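Local atomic coordinates of sesquisabinene B synthase 2 (Santalum album, PDB entry 6A2A), a protein that probably converts farnesyl diphosphate into the sesquiterpene sesquisabinene B, as a magnesium- or manganese-dependent terpene synthase of the Tpsb subfamily. Residues 338-343 and 356-361; 273-278 and 347-352; 280-285 and 308-313. All coordinates share one frame; numbering follows the deposited sequence.

Contact 1 of 3, residues 338-343 and 356-361; sequences WDISKA and TMFNTS
A Schellman motif ends helix 325-337 at Trp338, whose indole then lies against Phe358 on helix 348-372. The approach is led by the pyrrole part of the indole: Phe358 CE1 is 3.4 Å from Trp338 NE1, and Phe358 CD1 sits 3.5 Å above the indole plane. The five-membered ring and the phenyl are inclined at 44°, an oblique aromatic pair. Phe358 has CG anti to its backbone N (chi1 -179°), which sends the ring out from the helix toward the loop. Over one face of this phenyl stands Ile340 CG2, 3.7 Å from the centroid and 7° off the normal, a well-centred CH-pi contact. Farther along the indole, Ser361 CB reaches the six-membered ring at its edge, 3.6 Å from Trp338 CH2. The indole N-H is bonded to Asn362 OD1, one residue past Ser361 on the same helix. Asp339 OD1 accepts from both the backbone N and OG of Ser341, an Asx turn that shapes the loop beyond Trp338. Ile377 of the second subunit packs on Ile340. Such aromatic packing of an interhelical loop on the next helix belongs here to the all-helical class I terpene synthase fold.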
ATOM      1  N   TRP A 338      -6.030  21.909  -7.749  1.00 24.62           N
ATOM      2  CA  TRP A 338      -6.331  20.643  -7.018  1.00 24.34           C
ATOM      3  C   TRP A 338      -7.711  20.087  -7.395  1.00 25.81           C
ATOM      4  O   TRP A 338      -8.504  19.675  -6.547  1.00 26.21           O
ATOM      5  CB  TRP A 338      -6.131  20.831  -5.508  1.00 27.49           C
ATOM      6  CG  TRP A 338      -5.560  19.625  -4.842  1.00 24.74           C
ATOM      7  CD1 TRP A 338      -6.153  18.848  -3.888  1.00 24.09           C
ATOM      8  CD2 TRP A 338      -4.295  19.011  -5.151  1.00 23.14           C
ATOM      9  NE1 TRP A 338      -5.314  17.811  -3.553  1.00 24.87           N
ATOM     10  CE2 TRP A 338      -4.167  17.895  -4.298  1.00 24.07           C
ATOM     11  CE3 TRP A 338      -3.237  19.333  -6.000  1.00 24.01           C
ATOM     12  CZ2 TRP A 338      -3.035  17.081  -4.311  1.00 22.19           C
ATOM     13  CZ3 TRP A 338      -2.119  18.529  -6.019  1.00 20.45           C
ATOM     14  CH2 TRP A 338      -2.026  17.422  -5.180  1.00 21.04           C
ATOM     15  N   ASP A 339      -7.948  20.010  -8.703  1.00 24.80           N
ATOM     16  CA  ASP A 339      -9.242  19.685  -9.238  1.00 29.34           C
ATOM     17  C   ASP A 339      -9.063  18.868 -10.442  1.00 24.41           C
ATOM     18  O   ASP A 339      -8.624  19.374 -11.459  1.00 25.41           O
ATOM     19  CB  ASP A 339      -9.972  20.978  -9.575  1.00 31.46           C
ATOM     20  CG  ASP A 339     -11.336  20.750 -10.232  1.00 36.05           C
ATOM     21  OD1 ASP A 339     -11.671  19.653 -10.699  1.00 34.08           O
ATOM     22  OD2 ASP A 339     -12.061  21.760 -10.311  1.00 39.79           O
ATOM     23  N   ILE A 340      -9.367  17.574 -10.330  1.00 24.75           N
ATOM     24  CA  ILE A 340      -9.044  16.617 -11.371  1.00 23.27           C
ATOM     25  C   ILE A 340     -10.226  16.394 -12.342  1.00 25.55           C
ATOM     26  O   ILE A 340     -10.191  15.441 -13.111  1.00 23.19           O
ATOM     27  CB  ILE A 340      -8.600  15.282 -10.762  1.00 25.87           C
ATOM     28  CG1 ILE A 340      -9.622  14.736  -9.755  1.00 22.28           C
ATOM     29  CG2 ILE A 340      -7.228  15.437 -10.102  1.00 25.24           C
ATOM     30  CD1 ILE A 340      -9.522  13.261  -9.529  1.00 22.14           C
ATOM     31  N   SER A 341     -11.229  17.265 -12.326  1.00 27.33           N
ATOM     32  CA  SER A 341     -12.394  17.161 -13.264  1.00 29.05           C
ATOM     33  C   SER A 341     -11.977  16.931 -14.712  1.00 29.89           C
ATOM     34  O   SER A 341     -12.622  16.158 -15.394  1.00 29.20           O
ATOM     35  CB  SER A 341     -13.217  18.435 -13.235  1.00 31.92           C
ATOM     36  OG  SER A 341     -13.728  18.611 -11.951  1.00 40.29           O
ATOM     37  N   LYS A 342     -10.985  17.677 -15.188  1.00 26.80           N
ATOM     38  CA  LYS A 342     -10.616  17.628 -16.614  1.00 23.90           C
ATOM     39  C   LYS A 342      -9.512  16.615 -16.889  1.00 25.26           C
ATOM     40  O   LYS A 342      -8.938  16.616 -17.995  1.00 23.96           O
ATOM     41  CB  LYS A 342     -10.193  19.014 -17.089  1.00 27.11           C
ATOM     42  CG  LYS A 342     -11.241  20.110 -16.898  1.00 33.71           C
ATOM     43  CD  LYS A 342     -10.759  21.443 -17.432  1.00 37.27           C
ATOM     44  CE  LYS A 342     -11.836  22.499 -17.535  1.00 46.64           C
ATOM     45  NZ  LYS A 342     -11.237  23.800 -17.923  1.00 52.20           N
ATOM     46  N   ALA A 343      -9.164  15.763 -15.898  1.00 23.97           N
ATOM     47  CA  ALA A 343      -8.039  14.887 -16.079  1.00 24.19           C
ATOM     48  C   ALA A 343      -8.196  13.996 -17.320  1.00 20.41           C
ATOM     49  O   ALA A 343      -7.223  13.697 -18.019  1.00 22.21           O
ATOM     50  CB  ALA A 343      -7.811  14.055 -14.822  1.00 26.15           C
ATOM     51  N   THR A 356      -1.502  10.011 -10.076  1.00 16.00           N
ATOM     52  CA  THR A 356      -0.668   9.442  -9.011  1.00 17.57           C
ATOM     53  C   THR A 356      -0.087  10.544  -8.121  1.00 17.47           C
ATOM     54  O   THR A 356      -0.036  10.407  -6.909  1.00 14.90           O
ATOM     55  CB  THR A 356       0.377   8.501  -9.581  1.00 17.49           C
ATOM     56  OG1 THR A 356      -0.261   7.416 -10.275  1.00 19.76           O
ATOM     57  CG2 THR A 356       1.289   7.983  -8.488  1.00 17.21           C
ATOM     58  N   MET A 357       0.378  11.642  -8.710  1.00 16.57           N
ATOM     59  CA  MET A 357       0.800  12.792  -7.951  1.00 18.05           C
ATOM     60  C   MET A 357      -0.301  13.260  -7.002  1.00 17.96           C
ATOM     61  O   MET A 357      -0.061  13.502  -5.829  1.00 17.35           O
ATOM     62  CB  MET A 357       1.209  13.949  -8.877  1.00 17.82           C
ATOM     63  CG  MET A 357       1.422  15.280  -8.130  1.00 19.84           C
ATOM     64  SD  MET A 357       1.258  16.664  -9.274  1.00 25.14           S
ATOM     65  CE  MET A 357      -0.523  16.674  -9.528  1.00 25.71           C
ATOM     66  N   PHE A 358      -1.533  13.366  -7.526  1.00 17.92           N
ATOM     67  CA  PHE A 358      -2.673  13.829  -6.772  1.00 19.23           C
ATOM     68  C   PHE A 358      -2.973  12.860  -5.594  1.00 16.75           C
ATOM     69  O   PHE A 358      -3.077  13.295  -4.468  1.00 17.56           O
ATOM     70  CB  PHE A 358      -3.854  13.946  -7.749  1.00 17.83           C
ATOM     71  CG  PHE A 358      -5.143  14.432  -7.153  1.00 18.85           C
ATOM     72  CD1 PHE A 358      -5.297  15.762  -6.860  1.00 20.89           C
ATOM     73  CD2 PHE A 358      -6.169  13.550  -6.848  1.00 21.62           C
ATOM     74  CE1 PHE A 358      -6.479  16.238  -6.326  1.00 22.51           C
ATOM     75  CE2 PHE A 358      -7.351  14.037  -6.322  1.00 19.47           C
ATOM     76  CZ  PHE A 358      -7.496  15.369  -6.081  1.00 20.44           C
ATOM     77  N   ASN A 359      -3.069  11.574  -5.881  1.00 17.50           N
ATOM     78  CA  ASN A 359      -3.446  10.538  -4.922  1.00 18.29           C
ATOM     79  C   ASN A 359      -2.366  10.402  -3.832  1.00 18.56           C
ATOM     80  O   ASN A 359      -2.684  10.323  -2.635  1.00 18.58           O
ATOM     81  CB  ASN A 359      -3.730   9.179  -5.560  1.00 18.07           C
ATOM     82  CG  ASN A 359      -4.990   9.158  -6.409  1.00 18.59           C
ATOM     83  OD1 ASN A 359      -5.757  10.098  -6.379  1.00 20.36           O
ATOM     84  ND2 ASN A 359      -5.141   8.130  -7.216  1.00 21.90           N
ATOM     85  N   THR A 360      -1.090  10.423  -4.221  1.00 17.90           N
ATOM     86  CA  THR A 360      -0.023  10.303  -3.279  1.00 16.94           C
ATOM     87  C   THR A 360       0.074  11.550  -2.379  1.00 17.36           C
ATOM     88  O   THR A 360       0.320  11.433  -1.127  1.00 16.35           O
ATOM     89  CB  THR A 360       1.279  10.003  -4.025  1.00 18.35           C
ATOM     90  OG1 THR A 360       1.189   8.704  -4.620  1.00 20.37           O
ATOM     91  CG2 THR A 360       2.474  10.061  -3.102  1.00 18.78           C
ATOM     92  N   SER A 361      -0.068  12.748  -2.967  1.00 18.05           N
ATOM     93  CA  SER A 361      -0.051  13.994  -2.198  1.00 17.81           C
ATOM     94  C   SER A 361      -1.185  13.996  -1.151  1.00 18.12           C
ATOM     95  O   SER A 361      -0.992  14.426  -0.044  1.00 17.25           O
ATOM     96  CB  SER A 361      -0.134  15.181  -3.087  1.00 18.32           C
ATOM     97  OG  SER A 361       1.046  15.209  -3.878  1.00 16.94           O
TER

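Contact 2 of 3, residues 273-278 and 347-352; sequences DKMPFA and PRNIRM
Met275 and Asn349 lie side by side, their side chains running in opposite senses, where the loop after helix 239-270 meets the first turn of helix 348-372. Met275 CB starts over the Phe277 ring, 3.6 Å above its plane and offset toward the rim, and Met275 CG also lies near that ring, by its CE1. From there the chain bends at chi2 (-61°) and again at chi3, which lays the thioether along Asn349. Its SD is 3.6 Å from Asn349 O and also faces the amide oxygen of that side chain. At the tip, CE passes 3.7 Å from Asn349 OD1, then closes on the other methionine, with Met275 CE 4.0 Å from Met352 CE. Van der Waals contact therefore carries the interface, the sulfur resting against polar oxygens.

The next two loop residues also touch Asn349. Pro276 CD lies 3.5 Å from Asn349 ND2, an amide nitrogen that donates its hydrogen bond elsewhere, to Tyr322 OH. Phe277 brings its ring edge to the backbone, with CZ 3.4 Å from Asn349 O and the oxygen in the ring plane; the same ring meets that of Tyr322.

Met352 SD lies 3.5 Å above the Arg348 guanidinium, over its centre, while Arg348 itself bonds to Leu369 O and Lys370 O of the second subunit. Phe277 touches Asp317, and its side chain is about 9 Å from those of the magnesium ligands Asp316 and Asp320. The arrangement is a loop packed on a helix N-terminus, alongside the DDxxD metal-binding motif of class I terpene synthases.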
ATOM      1  N   ASP A 273       5.585   2.202 -13.648  1.00 19.03           N
ATOM      2  CA  ASP A 273       6.647   1.400 -14.152  1.00 21.82           C
ATOM      3  C   ASP A 273       6.473   1.088 -15.629  1.00 20.16           C
ATOM      4  O   ASP A 273       7.468   0.799 -16.302  1.00 25.73           O
ATOM      5  CB  ASP A 273       6.832   0.123 -13.340  1.00 23.18           C
ATOM      6  CG  ASP A 273       5.684  -0.824 -13.437  1.00 25.53           C
ATOM      7  OD1 ASP A 273       4.506  -0.416 -13.374  1.00 25.65           O
ATOM      8  OD2 ASP A 273       5.990  -2.029 -13.592  1.00 30.34           O
ATOM      9  N   LYS A 274       5.265   1.243 -16.128  1.00 24.14           N
ATOM     10  CA  LYS A 274       4.975   0.893 -17.543  1.00 25.04           C
ATOM     11  C   LYS A 274       4.893   2.155 -18.411  1.00 23.78           C
ATOM     12  O   LYS A 274       4.531   2.051 -19.617  1.00 24.20           O
ATOM     13  CB  LYS A 274       3.678   0.089 -17.668  1.00 28.66           C
ATOM     14  CG  LYS A 274       3.670  -1.199 -16.854  1.00 31.81           C
ATOM     15  CD  LYS A 274       4.688  -2.192 -17.282  1.00 35.56           C
ATOM     16  CE  LYS A 274       4.510  -3.529 -16.583  1.00 41.49           C
ATOM     17  NZ  LYS A 274       5.439  -4.556 -17.120  1.00 47.57           N
ATOM     18  N   MET A 275       5.149   3.334 -17.846  1.00 23.01           N
ATOM     19  CA  MET A 275       5.250   4.531 -18.718  1.00 21.57           C
ATOM     20  C   MET A 275       6.500   4.356 -19.571  1.00 23.14           C
ATOM     21  O   MET A 275       7.485   3.845 -19.119  1.00 23.20           O
ATOM     22  CB  MET A 275       5.406   5.825 -17.923  1.00 24.68           C
ATOM     23  CG  MET A 275       4.284   6.097 -16.977  1.00 23.65           C
ATOM     24  SD  MET A 275       2.703   6.259 -17.771  1.00 27.53           S
ATOM     25  CE  MET A 275       1.955   4.639 -17.688  1.00 30.91           C
ATOM     26  N   PRO A 276       6.479   4.861 -20.800  1.00 22.14           N
ATOM     27  CA  PRO A 276       7.653   4.764 -21.628  1.00 24.12           C
ATOM     28  C   PRO A 276       8.682   5.862 -21.321  1.00 27.95           C
ATOM     29  O   PRO A 276       9.298   6.383 -22.232  1.00 33.25           O
ATOM     30  CB  PRO A 276       7.053   4.921 -23.048  1.00 21.50           C
ATOM     31  CG  PRO A 276       5.911   5.820 -22.845  1.00 21.65           C
ATOM     32  CD  PRO A 276       5.310   5.432 -21.496  1.00 21.69           C
ATOM     33  N   PHE A 277       8.855   6.190 -20.038  1.00 28.72           N
ATOM     34  CA  PHE A 277       9.920   7.064 -19.553  1.00 28.70           C
ATOM     35  C   PHE A 277      10.192   6.696 -18.081  1.00 32.92           C
ATOM     36  O   PHE A 277       9.506   5.765 -17.498  1.00 30.35           O
ATOM     37  CB  PHE A 277       9.542   8.532 -19.806  1.00 27.44           C
ATOM     38  CG  PHE A 277       8.097   8.870 -19.498  1.00 25.95           C
ATOM     39  CD1 PHE A 277       7.662   9.046 -18.194  1.00 27.13           C
ATOM     40  CD2 PHE A 277       7.142   8.952 -20.512  1.00 25.99           C
ATOM     41  CE1 PHE A 277       6.337   9.331 -17.905  1.00 22.67           C
ATOM     42  CE2 PHE A 277       5.810   9.216 -20.217  1.00 22.73           C
ATOM     43  CZ  PHE A 277       5.401   9.415 -18.923  1.00 21.74           C
ATOM     44  N   ALA A 278      11.168   7.378 -17.474  1.00 33.71           N
ATOM     45  CA  ALA A 278      11.441   7.287 -15.978  1.00 35.63           C
ATOM     46  C   ALA A 278      11.829   5.853 -15.543  1.00 36.75           C
ATOM     47  O   ALA A 278      11.498   5.335 -14.381  1.00 29.15           O
ATOM     48  CB  ALA A 278      10.278   7.832 -15.180  1.00 39.23           C
ATOM     49  N   PRO A 347      -3.987  12.372 -22.346  1.00 24.71           N
ATOM     50  CA  PRO A 347      -3.721  11.012 -22.657  1.00 24.19           C
ATOM     51  C   PRO A 347      -3.169  10.184 -21.486  1.00 24.50           C
ATOM     52  O   PRO A 347      -2.614  10.717 -20.549  1.00 23.88           O
ATOM     53  CB  PRO A 347      -2.651  11.020 -23.760  1.00 28.33           C
ATOM     54  CG  PRO A 347      -1.990  12.307 -23.624  1.00 27.71           C
ATOM     55  CD  PRO A 347      -3.006  13.245 -23.006  1.00 27.66           C
ATOM     56  N   ARG A 348      -3.466   8.901 -21.534  1.00 26.35           N
ATOM     57  CA  ARG A 348      -3.169   7.948 -20.499  1.00 25.16           C
ATOM     58  C   ARG A 348      -1.764   8.153 -19.902  1.00 27.06           C
ATOM     59  O   ARG A 348      -1.604   8.195 -18.649  1.00 21.37           O
ATOM     60  CB  ARG A 348      -3.296   6.557 -21.112  1.00 27.32           C
ATOM     61  CG  ARG A 348      -2.739   5.446 -20.253  1.00 25.53           C
ATOM     62  CD  ARG A 348      -2.891   4.085 -20.899  1.00 24.91           C
ATOM     63  NE  ARG A 348      -2.491   3.045 -19.984  1.00 24.22           N
ATOM     64  CZ  ARG A 348      -3.294   2.469 -19.093  1.00 22.70           C
ATOM     65  NH1 ARG A 348      -4.544   2.876 -18.971  1.00 23.41           N
ATOM     66  NH2 ARG A 348      -2.787   1.590 -18.260  1.00 26.18           N
ATOM     67  N   ASN A 349      -0.721   8.253 -20.745  1.00 19.90           N
ATOM     68  CA  ASN A 349       0.621   8.310 -20.194  1.00 20.10           C
ATOM     69  C   ASN A 349       0.916   9.617 -19.455  1.00 21.02           C
ATOM     70  O   ASN A 349       1.968   9.681 -18.773  1.00 20.76           O
ATOM     71  CB  ASN A 349       1.697   8.038 -21.249  1.00 22.17           C
ATOM     72  CG  ASN A 349       1.705   6.624 -21.791  1.00 25.48           C
ATOM     73  OD1 ASN A 349       1.149   5.693 -21.157  1.00 24.17           O
ATOM     74  ND2 ASN A 349       2.302   6.470 -22.978  1.00 21.31           N
ATOM     75  N   ILE A 350       0.090  10.634 -19.588  1.00 18.70           N
ATOM     76  CA  ILE A 350       0.240  11.875 -18.867  1.00 20.22           C
ATOM     77  C   ILE A 350      -0.737  11.881 -17.697  1.00 19.22           C
ATOM     78  O   ILE A 350      -0.424  12.367 -16.617  1.00 19.53           O
ATOM     79  CB  ILE A 350       0.053  13.073 -19.818  1.00 22.60           C
ATOM     80  CG1 ILE A 350       1.133  13.025 -20.914  1.00 24.20           C
ATOM     81  CG2 ILE A 350       0.057  14.396 -19.062  1.00 21.93           C
ATOM     82  CD1 ILE A 350       1.003  14.114 -21.968  1.00 26.58           C
ATOM     83  N   ARG A 351      -1.934  11.337 -17.916  1.00 19.13           N
ATOM     84  CA  ARG A 351      -2.978  11.293 -16.917  1.00 18.25           C
ATOM     85  C   ARG A 351      -2.575  10.414 -15.711  1.00 16.45           C
ATOM     86  O   ARG A 351      -2.912  10.769 -14.563  1.00 17.89           O
ATOM     87  CB  ARG A 351      -4.272  10.715 -17.504  1.00 18.98           C
ATOM     88  CG  ARG A 351      -5.528  11.102 -16.747  1.00 19.69           C
ATOM     89  CD  ARG A 351      -6.800  10.437 -17.260  1.00 19.78           C
ATOM     90  NE  ARG A 351      -6.868  10.407 -18.707  1.00 22.10           N
ATOM     91  CZ  ARG A 351      -7.527   9.517 -19.439  1.00 25.57           C
ATOM     92  NH1 ARG A 351      -8.438   8.720 -18.887  1.00 26.00           N
ATOM     93  NH2 ARG A 351      -7.241   9.420 -20.728  1.00 26.57           N
ATOM     94  N   MET A 352      -1.884   9.334 -15.954  1.00 17.94           N
ATOM     95  CA  MET A 352      -1.526   8.374 -14.849  1.00 17.93           C
ATOM     96  C   MET A 352      -0.516   9.030 -13.894  1.00 18.83           C
ATOM     97  O   MET A 352      -0.755   9.091 -12.661  1.00 19.64           O
ATOM     98  CB  MET A 352      -1.095   7.029 -15.415  1.00 18.45           C
ATOM     99  CG  MET A 352      -2.322   6.211 -15.889  1.00 19.51           C
ATOM    100  SD  MET A 352      -1.922   4.661 -16.645  1.00 22.26           S
ATOM    101  CE  MET A 352      -1.088   3.860 -15.274  1.00 24.13           C
TER

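Contact 3 of 3, residues 280-285 and 308-313; sequences NGLIQS and VGALIT
Ser285 presses into the backbone of Gly309 and Ala310, where helix 281-292 passes over helix 299-321. Its OG lies 3.3 Å from Gly309 CA, an approach possible because Gly309 has no side chain there. The same OG is 3.1 Å from Ala310 N, but the angle is too poor for a hydrogen bond. One turn earlier, Leu282 and Ala310 bring their CA atoms to 4.9 Å, and the Ala310 methyl touches both Leu282 CA and Leu282 CD2. Thr313 CG2 lies 4.1 Å from Gly281 CA. The axes of the short segments 281-285 and 308-313 come within 8.1 Å at an angle of 130°, a closeness consistent with the small residues Gly281, Ser285, Gly309 and Ala310 at the interface.

In the all-helical class I terpene synthase fold, the helix crossed here carries the aspartate-rich DDxxD motif. Asp316, a magnesium ligand, has its side chain about 6 Å from that of Thr313.

Polar atoms at the margin are joined through a water. It donates to Gly281 O at 2.8 Å and bonds to Thr313 OG1 at 2.6 Å. Thr313 OG1 is anti to its carbonyl carbon (chi1 -62°), which turns the hydroxyl to this water and leaves CG2 for Gly281.

Farther out, Ser285 OG bonds to Ala306 O, a turn before Gly309 on the partner helix, which fixes the hydroxyl in its close position. Trp267 of helix 239-270 touches both Leu282 and Ala310 from outside the pair. Asn280, at the N-cap position, makes no capping bond with its side chain; instead its OD1 accepts from Leu38 N, and its own backbone N donates to Asn37 OD1, tying the start of helix 281-292 to the N-terminal segment.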
ATOM      1  N   ASN A 280      14.117   3.303 -13.951  1.00 27.75           N
ATOM      2  CA  ASN A 280      14.764   3.334 -12.657  1.00 26.64           C
ATOM      3  C   ASN A 280      14.328   4.470 -11.730  1.00 25.42           C
ATOM      4  O   ASN A 280      14.961   4.731 -10.769  1.00 23.36           O
ATOM      5  CB  ASN A 280      16.268   3.326 -12.803  1.00 26.77           C
ATOM      6  CG  ASN A 280      16.788   2.030 -13.380  1.00 28.73           C
ATOM      7  OD1 ASN A 280      16.342   0.985 -13.046  1.00 32.20           O
ATOM      8  ND2 ASN A 280      17.719   2.130 -14.254  1.00 29.23           N
ATOM      9  N   GLY A 281      13.227   5.120 -12.031  1.00 23.71           N
ATOM     10  CA  GLY A 281      12.753   6.203 -11.214  1.00 22.89           C
ATOM     11  C   GLY A 281      12.554   5.872  -9.746  1.00 22.04           C
ATOM     12  O   GLY A 281      12.958   6.581  -8.892  1.00 20.41           O
ATOM     13  N   LEU A 282      11.914   4.762  -9.492  1.00 20.69           N
ATOM     14  CA  LEU A 282      11.628   4.370  -8.136  1.00 21.08           C
ATOM     15  C   LEU A 282      12.884   3.990  -7.377  1.00 18.12           C
ATOM     16  O   LEU A 282      13.124   4.450  -6.308  1.00 18.14           O
ATOM     17  CB  LEU A 282      10.650   3.221  -8.123  1.00 22.79           C
ATOM     18  CG  LEU A 282      10.076   2.725  -6.807  1.00 26.60           C
ATOM     19  CD1 LEU A 282      11.036   1.790  -6.166  1.00 32.76           C
ATOM     20  CD2 LEU A 282       9.648   3.776  -5.827  1.00 24.09           C
ATOM     21  N   ILE A 283      13.673   3.123  -7.969  1.00 21.38           N
ATOM     22  CA  ILE A 283      14.870   2.669  -7.303  1.00 23.53           C
ATOM     23  C   ILE A 283      15.863   3.800  -7.053  1.00 20.63           C
ATOM     24  O   ILE A 283      16.404   3.907  -6.012  1.00 20.31           O
ATOM     25  CB  ILE A 283      15.499   1.428  -7.958  1.00 28.30           C
ATOM     26  CG1 ILE A 283      16.659   0.947  -7.147  1.00 32.23           C
ATOM     27  CG2 ILE A 283      16.092   1.695  -9.293  1.00 33.67           C
ATOM     28  CD1 ILE A 283      16.238   0.298  -5.873  1.00 32.04           C
ATOM     29  N   GLN A 284      16.045   4.660  -8.018  1.00 19.59           N
ATOM     30  CA  GLN A 284      16.937   5.761  -7.854  1.00 20.56           C
ATOM     31  C   GLN A 284      16.442   6.735  -6.780  1.00 19.10           C
ATOM     32  O   GLN A 284      17.215   7.215  -6.010  1.00 18.43           O
ATOM     33  CB  GLN A 284      17.230   6.421  -9.188  1.00 26.23           C
ATOM     34  CG  GLN A 284      18.002   5.422 -10.025  1.00 33.04           C
ATOM     35  CD  GLN A 284      18.707   5.912 -11.259  1.00 38.00           C
ATOM     36  OE1 GLN A 284      19.735   5.392 -11.585  1.00 41.45           O
ATOM     37  NE2 GLN A 284      18.130   6.842 -11.970  1.00 41.07           N
ATOM     38  N   SER A 285      15.141   6.954  -6.716  1.00 16.15           N
ATOM     39  CA  SER A 285      14.612   7.837  -5.697  1.00 17.69           C
ATOM     40  C   SER A 285      14.890   7.250  -4.317  1.00 17.95           C
ATOM     41  O   SER A 285      15.282   7.918  -3.429  1.00 15.97           O
ATOM     42  CB  SER A 285      13.114   8.055  -5.841  1.00 18.93           C
ATOM     43  OG  SER A 285      12.617   8.771  -4.764  1.00 19.71           O
ATOM     44  N   VAL A 308       7.550  10.669  -3.213  1.00 13.93           N
ATOM     45  CA  VAL A 308       7.608  12.007  -3.833  1.00 17.10           C
ATOM     46  C   VAL A 308       8.765  12.072  -4.853  1.00 17.37           C
ATOM     47  O   VAL A 308       8.585  12.568  -5.997  1.00 15.21           O
ATOM     48  CB  VAL A 308       7.720  13.090  -2.757  1.00 17.12           C
ATOM     49  CG1 VAL A 308       7.789  14.483  -3.340  1.00 16.40           C
ATOM     50  CG2 VAL A 308       6.533  12.996  -1.811  1.00 18.38           C
ATOM     51  N   GLY A 309       9.961  11.573  -4.484  1.00 14.52           N
ATOM     52  CA  GLY A 309      11.099  11.627  -5.409  1.00 15.51           C
ATOM     53  C   GLY A 309      10.876  10.842  -6.693  1.00 15.43           C
ATOM     54  O   GLY A 309      11.237  11.314  -7.778  1.00 17.12           O
ATOM     55  N   ALA A 310      10.233   9.660  -6.613  1.00 15.64           N
ATOM     56  CA  ALA A 310       9.888   8.909  -7.807  1.00 15.13           C
ATOM     57  C   ALA A 310       8.887   9.699  -8.674  1.00 15.25           C
ATOM     58  O   ALA A 310       9.051   9.712  -9.921  1.00 15.92           O
ATOM     59  CB  ALA A 310       9.332   7.582  -7.427  1.00 15.19           C
ATOM     60  N   LEU A 311       7.968  10.419  -8.080  1.00 15.54           N
ATOM     61  CA  LEU A 311       7.013  11.232  -8.836  1.00 15.65           C
ATOM     62  C   LEU A 311       7.684  12.471  -9.435  1.00 16.34           C
ATOM     63  O   LEU A 311       7.319  12.844 -10.573  1.00 16.16           O
ATOM     64  CB  LEU A 311       5.812  11.607  -7.954  1.00 16.92           C
ATOM     65  CG  LEU A 311       4.948  10.378  -7.636  1.00 17.99           C
ATOM     66  CD1 LEU A 311       3.957  10.650  -6.544  1.00 20.42           C
ATOM     67  CD2 LEU A 311       4.260   9.879  -8.883  1.00 22.33           C
ATOM     68  N   ILE A 312       8.608  13.093  -8.727  1.00 16.43           N
ATOM     69  CA  ILE A 312       9.384  14.236  -9.278  1.00 17.58           C
ATOM     70  C   ILE A 312      10.123  13.775 -10.535  1.00 16.71           C
ATOM     71  O   ILE A 312       9.980  14.419 -11.574  1.00 18.99           O
ATOM     72  CB  ILE A 312      10.324  14.845  -8.221  1.00 16.75           C
ATOM     73  CG1 ILE A 312       9.517  15.573  -7.157  1.00 17.06           C
ATOM     74  CG2 ILE A 312      11.358  15.758  -8.843  1.00 18.96           C
ATOM     75  CD1 ILE A 312      10.313  15.951  -5.950  1.00 17.95           C
ATOM     76  N   THR A 313      10.804  12.611 -10.477  1.00 15.60           N
ATOM     77  CA  THR A 313      11.544  12.048 -11.600  1.00 19.16           C
ATOM     78  C   THR A 313      10.602  11.799 -12.786  1.00 19.14           C
ATOM     79  O   THR A 313      10.894  12.215 -13.951  1.00 19.44           O
ATOM     80  CB  THR A 313      12.304  10.776 -11.189  1.00 23.79           C
ATOM     81  OG1 THR A 313      13.223  11.198 -10.177  1.00 26.18           O
ATOM     82  CG2 THR A 313      13.023  10.122 -12.356  1.00 26.78           C
TER
HETATM   83  O   HOH W   1      14.382   8.988  -9.407  1.00 23.87           O

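How the contacts relate
All three contacts lie in the metal-binding domain, yet at different depths. Contact 1 is mostly buried and contacts 2 and 3 only partly; their centres lie about 30, 28 and 15 Å from the centre of the chain. Contacts 1 and 2 share helix 348-372, each setting a loop against it, and both reach the second subunit, whereas contact 3 joins two helices and touches no other chain. Leu311 of contact 3 packs on Thr356 and Thr360 of contact 1, while contacts 2 and 3 merely adjoin in sequence. Aromatic surfaces dominate contact 1, thioethers against amide and carbonyl oxygens contact 2, and close backbones with a bridging water contact 3.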